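Local coordinates for uncharacterized protein (PDB 3E8P), which probably hydrolyses medium- and long-chain fatty acyl-CoA thioesters to free fatty acids and coenzyme A, at residues R134-L146 against T152-G164. Sequence-based numbering, arbitrary orientation.
Sequences RAGNRVSVCRMEL and THIAFGTGTYMVG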
ATOM      1  N   ARG A 134      -4.230   5.355 -13.942  1.00 27.93           N
ATOM      2  CA  ARG A 134      -3.150   6.233 -14.375  1.00 28.78           C
ATOM      3  C   ARG A 134      -2.416   5.506 -15.488  1.00 30.63           C
ATOM      4  O   ARG A 134      -1.741   4.511 -15.241  1.00 28.78           O
ATOM      5  CB  ARG A 134      -2.176   6.543 -13.240  1.00 29.23           C
ATOM      6  CG  ARG A 134      -0.879   7.153 -13.739  1.00 30.05           C
ATOM      7  CD  ARG A 134      -0.002   7.627 -12.615  1.00 32.95           C
ATOM      8  NE  ARG A 134       1.311   8.047 -13.093  1.00 30.49           N
ATOM      9  CZ  ARG A 134       2.144   8.811 -12.392  1.00 33.01           C
ATOM     10  NH1 ARG A 134       1.794   9.241 -11.188  1.00 32.24           N
ATOM     11  NH2 ARG A 134       3.329   9.140 -12.891  1.00 34.48           N
ATOM     12  N   ALA A 135      -2.556   5.998 -16.713  1.00 32.53           N
ATOM     13  CA  ALA A 135      -1.911   5.367 -17.859  1.00 35.10           C
ATOM     14  C   ALA A 135      -0.594   6.056 -18.170  1.00 36.10           C
ATOM     15  O   ALA A 135      -0.505   7.275 -18.118  1.00 38.25           O
ATOM     16  CB  ALA A 135      -2.836   5.421 -19.066  1.00 35.29           C
ATOM     17  N   GLY A 136       0.436   5.283 -18.487  1.00 37.94           N
ATOM     18  CA  GLY A 136       1.723   5.892 -18.788  1.00 37.96           C
ATOM     19  C   GLY A 136       2.521   5.155 -19.848  1.00 38.31           C
ATOM     20  O   GLY A 136       2.161   4.050 -20.248  1.00 37.28           O
ATOM     21  N   ASN A 137       3.605   5.769 -20.313  1.00 40.00           N
ATOM     22  CA  ASN A 137       4.437   5.130 -21.322  1.00 41.91           C
ATOM     23  C   ASN A 137       5.460   4.210 -20.668  1.00 41.67           C
ATOM     24  O   ASN A 137       6.075   3.384 -21.336  1.00 42.89           O
ATOM     25  CB  ASN A 137       5.160   6.166 -22.189  1.00 43.41           C
ATOM     26  CG  ASN A 137       5.848   5.537 -23.394  1.00 43.97           C
ATOM     27  OD1 ASN A 137       5.203   4.928 -24.248  1.00 45.61           O
ATOM     28  ND2 ASN A 137       7.164   5.671 -23.461  1.00 42.96           N
ATOM     29  N   ARG A 138       5.661   4.356 -19.364  1.00 41.73           N
ATOM     30  CA  ARG A 138       6.607   3.482 -18.682  1.00 41.50           C
ATOM     31  C   ARG A 138       6.046   2.886 -17.392  1.00 37.17           C
ATOM     32  O   ARG A 138       6.448   1.803 -16.988  1.00 35.54           O
ATOM     33  CB  ARG A 138       7.932   4.209 -18.409  1.00 45.46           C
ATOM     34  CG  ARG A 138       7.889   5.334 -17.395  1.00 51.59           C
ATOM     35  CD  ARG A 138       7.192   6.571 -17.929  1.00 56.18           C
ATOM     36  NE  ARG A 138       5.773   6.602 -17.586  1.00 59.48           N
ATOM     37  CZ  ARG A 138       4.997   7.667 -17.751  1.00 60.52           C
ATOM     38  NH1 ARG A 138       5.504   8.784 -18.259  1.00 61.81           N
ATOM     39  NH2 ARG A 138       3.722   7.622 -17.396  1.00 61.67           N
ATOM     40  N   VAL A 139       5.104   3.583 -16.766  1.00 35.80           N
ATOM     41  CA  VAL A 139       4.487   3.111 -15.529  1.00 33.59           C
ATOM     42  C   VAL A 139       2.984   3.385 -15.516  1.00 32.36           C
ATOM     43  O   VAL A 139       2.552   4.498 -15.829  1.00 30.85           O
ATOM     44  CB  VAL A 139       5.101   3.797 -14.284  1.00 33.33           C
ATOM     45  CG1 VAL A 139       4.369   3.358 -13.032  1.00 35.61           C
ATOM     46  CG2 VAL A 139       6.561   3.455 -14.172  1.00 33.09           C
ATOM     47  N   SER A 140       2.201   2.363 -15.166  1.00 29.56           N
ATOM     48  CA  SER A 140       0.746   2.481 -15.076  1.00 30.01           C
ATOM     49  C   SER A 140       0.245   1.968 -13.725  1.00 29.15           C
ATOM     50  O   SER A 140       0.788   1.001 -13.179  1.00 27.84           O
ATOM     51  CB  SER A 140       0.058   1.676 -16.184  1.00 30.33           C
ATOM     52  OG  SER A 140       0.322   2.232 -17.454  1.00 34.56           O
ATOM     53  N   VAL A 141      -0.780   2.626 -13.188  1.00 25.97           N
ATOM     54  CA  VAL A 141      -1.380   2.210 -11.929  1.00 25.00           C
ATOM     55  C   VAL A 141      -2.785   1.710 -12.245  1.00 25.08           C
ATOM     56  O   VAL A 141      -3.502   2.320 -13.036  1.00 25.78           O
ATOM     57  CB  VAL A 141      -1.448   3.367 -10.909  1.00 25.08           C
ATOM     58  CG1 VAL A 141      -1.967   2.844  -9.559  1.00 22.28           C
ATOM     59  CG2 VAL A 141      -0.063   3.973 -10.718  1.00 23.33           C
ATOM     60  N   CYS A 142      -3.167   0.589 -11.639  1.00 24.82           N
ATOM     61  CA  CYS A 142      -4.477  -0.007 -11.877  1.00 25.56           C
ATOM     62  C   CYS A 142      -5.228  -0.405 -10.614  1.00 26.51           C
ATOM     63  O   CYS A 142      -4.634  -0.598  -9.552  1.00 23.30           O
ATOM     64  CB  CYS A 142      -4.331  -1.264 -12.730  1.00 26.59           C
ATOM     65  SG  CYS A 142      -3.453  -1.036 -14.279  1.00 29.96           S
ATOM     66  N   ARG A 143      -6.546  -0.529 -10.752  1.00 25.94           N
ATOM     67  CA  ARG A 143      -7.398  -0.976  -9.661  1.00 26.71           C
ATOM     68  C   ARG A 143      -7.965  -2.334 -10.087  1.00 26.54           C
ATOM     69  O   ARG A 143      -8.376  -2.510 -11.233  1.00 25.57           O
ATOM     70  CB  ARG A 143      -8.538   0.015  -9.411  1.00 28.08           C
ATOM     71  CG  ARG A 143      -8.185   1.084  -8.393  1.00 34.80           C
ATOM     72  CD  ARG A 143      -9.387   1.899  -7.959  1.00 37.74           C
ATOM     73  NE  ARG A 143      -9.072   2.703  -6.779  1.00 42.67           N
ATOM     74  CZ  ARG A 143      -9.916   3.547  -6.191  1.00 44.87           C
ATOM     75  NH1 ARG A 143     -11.145   3.708  -6.670  1.00 43.19           N
ATOM     76  NH2 ARG A 143      -9.526   4.225  -5.120  1.00 45.30           N
HETATM   77  N   MSE A 144      -7.968  -3.301  -9.178  1.00 25.41           N
HETATM   78  CA  MSE A 144      -8.487  -4.618  -9.507  1.00 23.83           C
HETATM   79  C   MSE A 144      -9.600  -4.981  -8.548  1.00 25.33           C
HETATM   80  O   MSE A 144      -9.701  -4.425  -7.460  1.00 24.48           O
HETATM   81  CB  MSE A 144      -7.388  -5.680  -9.424  1.00 23.53           C
HETATM   82  CG  MSE A 144      -6.208  -5.438 -10.339  1.00 25.47           C
HETATM   83 SE   MSE A 144      -5.017  -4.019  -9.671  1.00 35.78          SE
HETATM   84  CE  MSE A 144      -3.762  -5.105  -8.720  1.00 29.07           C
ATOM     85  N   GLU A 145     -10.408  -5.949  -8.943  1.00 25.01           N
ATOM     86  CA  GLU A 145     -11.523  -6.370  -8.124  1.00 26.80           C
ATOM     87  C   GLU A 145     -11.822  -7.843  -8.360  1.00 26.03           C
ATOM     88  O   GLU A 145     -11.808  -8.320  -9.496  1.00 24.45           O
ATOM     89  CB  GLU A 145     -12.734  -5.498  -8.477  1.00 29.55           C
ATOM     90  CG  GLU A 145     -14.079  -6.052  -8.120  1.00 34.25           C
ATOM     91  CD  GLU A 145     -14.524  -7.190  -9.025  1.00 37.49           C
ATOM     92  OE1 GLU A 145     -14.357  -7.099 -10.265  1.00 36.38           O
ATOM     93  OE2 GLU A 145     -15.062  -8.173  -8.483  1.00 39.35           O
ATOM     94  N   LEU A 146     -12.080  -8.556  -7.273  1.00 25.23           N
ATOM     95  CA  LEU A 146     -12.411  -9.973  -7.336  1.00 23.92           C
ATOM     96  C   LEU A 146     -13.774 -10.194  -6.665  1.00 22.66           C
ATOM     97  O   LEU A 146     -14.013  -9.717  -5.553  1.00 20.99           O
ATOM     98  CB  LEU A 146     -11.350 -10.804  -6.610  1.00 22.19           C
ATOM     99  CG  LEU A 146     -11.482 -12.320  -6.784  1.00 27.92           C
ATOM    100  CD1 LEU A 146     -11.020 -12.711  -8.186  1.00 26.77           C
ATOM    101  CD2 LEU A 146     -10.646 -13.046  -5.735  1.00 28.01           C
ATOM    102  N   THR A 152     -20.748 -11.024  -5.207  1.00 22.09           N
ATOM    103  CA  THR A 152     -20.217 -10.522  -3.941  1.00 23.27           C
ATOM    104  C   THR A 152     -18.726 -10.188  -4.022  1.00 23.75           C
ATOM    105  O   THR A 152     -17.925 -11.048  -4.381  1.00 24.26           O
ATOM    106  CB  THR A 152     -20.424 -11.557  -2.830  1.00 25.22           C
ATOM    107  OG1 THR A 152     -21.791 -11.992  -2.854  1.00 25.34           O
ATOM    108  CG2 THR A 152     -20.102 -10.947  -1.450  1.00 24.47           C
ATOM    109  N   HIS A 153     -18.360  -8.950  -3.683  1.00 18.85           N
ATOM    110  CA  HIS A 153     -16.961  -8.550  -3.730  1.00 21.76           C
ATOM    111  C   HIS A 153     -16.156  -9.243  -2.639  1.00 21.17           C
ATOM    112  O   HIS A 153     -16.526  -9.227  -1.465  1.00 21.13           O
ATOM    113  CB  HIS A 153     -16.828  -7.026  -3.608  1.00 22.52           C
ATOM    114  CG  HIS A 153     -17.527  -6.274  -4.697  1.00 25.45           C
ATOM    115  ND1 HIS A 153     -17.230  -6.451  -6.034  1.00 29.27           N
ATOM    116  CD2 HIS A 153     -18.512  -5.347  -4.649  1.00 24.13           C
ATOM    117  CE1 HIS A 153     -18.001  -5.662  -6.761  1.00 28.59           C
ATOM    118  NE2 HIS A 153     -18.787  -4.982  -5.944  1.00 29.57           N
ATOM    119  N   ILE A 154     -15.051  -9.852  -3.046  1.00 20.54           N
ATOM    120  CA  ILE A 154     -14.187 -10.582  -2.137  1.00 21.04           C
ATOM    121  C   ILE A 154     -13.014  -9.728  -1.705  1.00 21.22           C
ATOM    122  O   ILE A 154     -12.707  -9.624  -0.514  1.00 22.39           O
ATOM    123  CB  ILE A 154     -13.657 -11.866  -2.815  1.00 20.54           C
ATOM    124  CG1 ILE A 154     -14.833 -12.730  -3.256  1.00 24.27           C
ATOM    125  CG2 ILE A 154     -12.799 -12.651  -1.858  1.00 22.91           C
ATOM    126  CD1 ILE A 154     -15.775 -13.120  -2.119  1.00 21.95           C
ATOM    127  N   ALA A 155     -12.365  -9.103  -2.678  1.00 22.10           N
ATOM    128  CA  ALA A 155     -11.214  -8.261  -2.401  1.00 20.69           C
ATOM    129  C   ALA A 155     -11.012  -7.235  -3.504  1.00 21.40           C
ATOM    130  O   ALA A 155     -11.480  -7.427  -4.626  1.00 19.08           O
ATOM    131  CB  ALA A 155      -9.965  -9.119  -2.269  1.00 19.99           C
ATOM    132  N   PHE A 156     -10.331  -6.142  -3.162  1.00 20.27           N
ATOM    133  CA  PHE A 156     -10.005  -5.095  -4.117  1.00 21.49           C
ATOM    134  C   PHE A 156      -8.492  -5.020  -4.149  1.00 21.50           C
ATOM    135  O   PHE A 156      -7.822  -5.366  -3.179  1.00 21.27           O
ATOM    136  CB  PHE A 156     -10.515  -3.716  -3.680  1.00 21.23           C
ATOM    137  CG  PHE A 156     -12.006  -3.560  -3.718  1.00 21.34           C
ATOM    138  CD1 PHE A 156     -12.794  -4.339  -4.558  1.00 21.78           C
ATOM    139  CD2 PHE A 156     -12.615  -2.568  -2.958  1.00 21.08           C
ATOM    140  CE1 PHE A 156     -14.174  -4.127  -4.644  1.00 21.84           C
ATOM    141  CE2 PHE A 156     -13.979  -2.343  -3.032  1.00 21.26           C
ATOM    142  CZ  PHE A 156     -14.769  -3.132  -3.886  1.00 22.69           C
ATOM    143  N   GLY A 157      -7.956  -4.546  -5.263  1.00 22.30           N
ATOM    144  CA  GLY A 157      -6.520  -4.402  -5.376  1.00 20.98           C
ATOM    145  C   GLY A 157      -6.149  -3.109  -6.087  1.00 20.01           C
ATOM    146  O   GLY A 157      -6.993  -2.444  -6.689  1.00 19.95           O
ATOM    147  N   THR A 158      -4.882  -2.735  -5.980  1.00 19.20           N
ATOM    148  CA  THR A 158      -4.351  -1.564  -6.666  1.00 19.75           C
ATOM    149  C   THR A 158      -2.918  -1.961  -7.004  1.00 20.69           C
ATOM    150  O   THR A 158      -2.153  -2.346  -6.116  1.00 20.95           O
ATOM    151  CB  THR A 158      -4.345  -0.302  -5.768  1.00 20.78           C
ATOM    152  OG1 THR A 158      -5.677  -0.018  -5.337  1.00 22.37           O
ATOM    153  CG2 THR A 158      -3.812   0.914  -6.527  1.00 18.94           C
ATOM    154  N   GLY A 159      -2.561  -1.899  -8.283  1.00 21.61           N
ATOM    155  CA  GLY A 159      -1.208  -2.254  -8.678  1.00 22.76           C
ATOM    156  C   GLY A 159      -0.482  -1.221  -9.523  1.00 24.18           C
ATOM    157  O   GLY A 159      -1.088  -0.505 -10.321  1.00 26.09           O
ATOM    158  N   THR A 160       0.829  -1.136  -9.330  1.00 23.20           N
ATOM    159  CA  THR A 160       1.667  -0.225 -10.087  1.00 21.59           C
ATOM    160  C   THR A 160       2.487  -1.137 -10.988  1.00 22.91           C
ATOM    161  O   THR A 160       3.206  -2.017 -10.512  1.00 21.58           O
ATOM    162  CB  THR A 160       2.578   0.583  -9.161  1.00 22.15           C
ATOM    163  OG1 THR A 160       1.771   1.363  -8.263  1.00 23.83           O
ATOM    164  CG2 THR A 160       3.443   1.512  -9.961  1.00 18.67           C
ATOM    165  N   TYR A 161       2.359  -0.939 -12.295  1.00 24.37           N
ATOM    166  CA  TYR A 161       3.050  -1.783 -13.253  1.00 24.68           C
ATOM    167  C   TYR A 161       4.027  -1.066 -14.164  1.00 26.58           C
ATOM    168  O   TYR A 161       3.855   0.110 -14.500  1.00 26.18           O
ATOM    169  CB  TYR A 161       2.019  -2.521 -14.102  1.00 24.72           C
ATOM    170  CG  TYR A 161       1.130  -3.431 -13.292  1.00 23.95           C
ATOM    171  CD1 TYR A 161       1.472  -4.763 -13.086  1.00 24.30           C
ATOM    172  CD2 TYR A 161      -0.033  -2.947 -12.690  1.00 21.58           C
ATOM    173  CE1 TYR A 161       0.678  -5.593 -12.297  1.00 25.77           C
ATOM    174  CE2 TYR A 161      -0.825  -3.760 -11.900  1.00 21.20           C
ATOM    175  CZ  TYR A 161      -0.465  -5.082 -11.704  1.00 24.24           C
ATOM    176  OH  TYR A 161      -1.229  -5.888 -10.890  1.00 25.92           O
HETATM  177  N   MSE A 162       5.065  -1.795 -14.547  1.00 27.44           N
HETATM  178  CA  MSE A 162       6.089  -1.294 -15.452  1.00 31.61           C
HETATM  179  C   MSE A 162       5.606  -1.705 -16.846  1.00 31.02           C
HETATM  180  O   MSE A 162       5.364  -2.886 -17.095  1.00 28.89           O
HETATM  181  CB  MSE A 162       7.436  -1.966 -15.146  1.00 34.74           C
HETATM  182  CG  MSE A 162       8.621  -1.379 -15.883  1.00 41.85           C
HETATM  183 SE   MSE A 162       9.051   0.402 -15.256  1.00 58.92          SE
HETATM  184  CE  MSE A 162      10.066  -0.092 -13.685  1.00 50.16           C
ATOM    185  N   VAL A 163       5.455  -0.739 -17.747  1.00 32.20           N
ATOM    186  CA  VAL A 163       4.995  -1.043 -19.104  1.00 34.77           C
ATOM    187  C   VAL A 163       5.966  -0.571 -20.179  1.00 36.11           C
ATOM    188  O   VAL A 163       5.694  -0.677 -21.378  1.00 36.94           O
ATOM    189  CB  VAL A 163       3.610  -0.417 -19.368  1.00 32.87           C
ATOM    190  CG1 VAL A 163       2.559  -1.104 -18.498  1.00 31.26           C
ATOM    191  CG2 VAL A 163       3.653   1.073 -19.064  1.00 32.30           C
ATOM    192  N   GLY A 164       7.104  -0.054 -19.734  1.00 40.01           N
ATOM    193  CA  GLY A 164       8.121   0.434 -20.647  1.00 42.12           C
ATOM    194  C   GLY A 164       9.438   0.652 -19.922  1.00 43.76           C
ATOM    195  O   GLY A 164       9.520   0.289 -18.725  1.00 44.97           O
ATOM    196  OXT GLY A 164      10.387   1.184 -20.544  1.00 41.52           O
TER
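Met144 and Tyr161 reach toward each other from opposite directions over Gly157 and Gly159. The selenomethionine chain bends at chi2 (76°) and chi3, which carries its CE to the edge of the phenol ring, 3.4 Å from Tyr161 OH. The same CE lies 3.5 Å from Gly159 N. A CB on Gly159 would clash with the Tyr161 ring and crowd Met144 CE. Tyr161 OH also hydrogen-bonds Asp78 of helix 70-90, so the hydroxyl end of the ring is fixed. Cys142 SG sits obliquely to this ring, 5.3 Å from its centroid.

Strands 139-148 and 153-162 form an antiparallel hairpin in the hotdog fold of this thioesterase family. The face with Met144, Leu146 and Tyr161 packs partly on helix 70-90, the long helix that the sheet wraps. Tyr161 N donates to Ser140 O in an almost straight bond of 2.6 Å. At Leu146 a classic beta bulge sets both Ile154 and Ala155 opposite one residue, and the bond from Ala155 N is weak.

On the other face, Val139 CG1 meets Thr160 CG2 at 3.7 Å. Val141 lies alongside Thr160, pointing the same way. Thr160 OG1 hydrogen-bonds Asp112 of a neighbouring subunit, and Arg143 makes a cation-pi contact with Phe156 of a different one. Glu145 CG touches the edge of the Phe156 ring, while OE2 lies in the His153 ring plane, 3.7 Å from His153 ND1. OE2 hydrogen-bonds His147, and OE1 Thr129 OG1.

Ser140 OG is turned beside its own backbone N (chi1 -67°). There it accepts a bond from Gly136 N and faces Val163 CG2 at 3.9 Å. With an alanine here, Gly136 N would probably lose this acceptor and the 136-138 turn be less firmly held. Val163 CG2 packs against the same turn, 3.5 Å from Gly136 O.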